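Transcriptional regulator, AsnC family (Agrobacterium tumefaciens str. C58, PDB 3I4P) regulates transcription as an Lrp/AsnC-family regulator that binds specific DNA sequences through a winged helix-turn-helix domain. Local coordinates at the interface of chains A and B. Numbering follows the deposited sequence. Chains: chain A/B, Transcriptional regulator, AsnC family.

The interface of chains A and B. Residues chain A 63, 113, 136, 138; chain B 63, 113, 136.
A:Ile113 and B:Ile113 meet at the centre of this two-fold apolar patch. Each heads helix 113-126 of its own chain. Their side chains pass each other at a slant, with A:Ile113 CG1 3.8 Å from B:Ile113 CD1. The terminal methyl of each isoleucine then packs between a phenylalanine and a valine of the partner. B:Ile113 CD1 lies 3.4 Å from ring atom CD1 of A:Phe136. The two side chains cross there at about a right angle. The same methyl points tip to tip at A:Val63, with CG1 of the valine 3.6 Å from B:Ile113 CD1. An extended outer arm (chi2 164°) carries the methyl to this spot. Within chain A, A:Val63 CG1 sits at the ring edge of A:Phe136, in its plane, so strand 63-70 and strand 131-137 supply the two residues the methyl meets. A:Ile113 makes the twin contacts with B:Phe136 and B:Val63.

The two phenylalanine rings also meet across the axis. They pack edge to face, with planes 58° apart and centroids 5.5 Å apart. Their nearest atoms are A:Phe136 CD2 and B:Phe136 CD2, at 4.1 Å.

Farther out, the selenomethionine A:Met138 curls over the other branch of B:Ile113. Its chain bends at chi2 (-62°) and chi3, which turns CE inward. CE packs snugly against B:Ile113 CG2 at 3.5 Å. It also touches B:Phe136 CZ at 4.0 Å. Polar links may come from residues flanking this patch.

The interlocked side chains join two subunits of the eight-copy assembly and probably help hold it together. The structure alone does not show whether this pair is the basic dimer or a junction between dimers.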
loop_
_atom_site.group_PDB
_atom_site.type_symbol
_atom_site.label_atom_id
_atom_site.label_comp_id
_atom_site.label_asym_id
_atom_site.label_seq_id
_atom_site.Cartn_x
_atom_site.Cartn_y
_atom_site.Cartn_z
ATOM N N VAL A 63 12.257 24.688 -3.832
ATOM C CA VAL A 63 11.526 23.402 -3.839
ATOM C C VAL A 63 12.133 22.488 -2.766
ATOM O O VAL A 63 13.352 22.366 -2.644
ATOM C CB VAL A 63 11.521 22.718 -5.231
ATOM C CG1 VAL A 63 10.929 21.278 -5.133
ATOM C CG2 VAL A 63 10.759 23.582 -6.270
ATOM N N ILE A 113 12.146 20.933 -10.495
ATOM C CA ILE A 113 12.133 19.509 -10.811
ATOM C C ILE A 113 13.401 19.082 -11.572
ATOM O O ILE A 113 14.012 18.083 -11.225
ATOM C CB ILE A 113 10.814 19.108 -11.591
ATOM C CG1 ILE A 113 9.641 19.008 -10.628
ATOM C CG2 ILE A 113 10.938 17.799 -12.363
ATOM C CD1 ILE A 113 8.255 19.016 -11.366
ATOM N N PHE A 136 7.392 15.703 -3.545
ATOM C CA PHE A 136 7.601 17.148 -3.601
ATOM C C PHE A 136 6.602 17.889 -2.744
ATOM O O PHE A 136 5.388 17.670 -2.857
ATOM C CB PHE A 136 7.453 17.658 -5.057
ATOM C CG PHE A 136 8.532 17.139 -5.990
ATOM C CD1 PHE A 136 9.645 17.900 -6.278
ATOM C CD2 PHE A 136 8.417 15.874 -6.574
ATOM C CE1 PHE A 136 10.642 17.406 -7.141
ATOM C CE2 PHE A 136 9.396 15.375 -7.415
ATOM C CZ PHE A 136 10.525 16.140 -7.690
HETATM N N MSE A 138 4.412 21.071 -1.882
HETATM C CA MSE A 138 3.713 22.179 -2.549
HETATM C C MSE A 138 3.927 23.504 -1.845
HETATM O O MSE A 138 3.891 24.535 -2.493
HETATM C CB MSE A 138 2.211 21.927 -2.594
HETATM C CG MSE A 138 1.808 20.725 -3.447
HETATM SE SE MSE A 138 2.339 21.009 -5.285
HETATM C CE MSE A 138 4.037 20.099 -5.172
ATOM N N VAL B 63 6.582 20.468 -17.667
ATOM C CA VAL B 63 6.367 19.487 -16.581
ATOM C C VAL B 63 5.062 18.729 -16.858
ATOM O O VAL B 63 4.039 19.320 -17.203
ATOM C CB VAL B 63 6.358 20.138 -15.173
ATOM C CG1 VAL B 63 5.918 19.103 -14.093
ATOM C CG2 VAL B 63 7.740 20.760 -14.842
ATOM N N ILE B 113 6.319 23.325 -10.577
ATOM C CA ILE B 113 5.570 22.924 -9.391
ATOM C C ILE B 113 4.578 24.014 -8.946
ATOM O O ILE B 113 3.425 23.714 -8.675
ATOM C CB ILE B 113 6.543 22.496 -8.217
ATOM C CG1 ILE B 113 7.092 21.100 -8.468
ATOM C CG2 ILE B 113 5.888 22.535 -6.840
ATOM C CD1 ILE B 113 8.348 20.779 -7.581
ATOM N N PHE B 136 4.804 13.531 -10.374
ATOM C CA PHE B 136 5.523 14.312 -11.377
ATOM C C PHE B 136 6.473 13.451 -12.178
ATOM O O PHE B 136 7.287 12.711 -11.608
ATOM C CB PHE B 136 6.352 15.432 -10.697
ATOM C CG PHE B 136 5.496 16.487 -10.020
ATOM C CD1 PHE B 136 5.195 17.671 -10.658
ATOM C CD2 PHE B 136 4.995 16.274 -8.732
ATOM C CE1 PHE B 136 4.396 18.641 -10.021
ATOM C CE2 PHE B 136 4.200 17.216 -8.101
ATOM C CZ PHE B 136 3.886 18.402 -8.756
#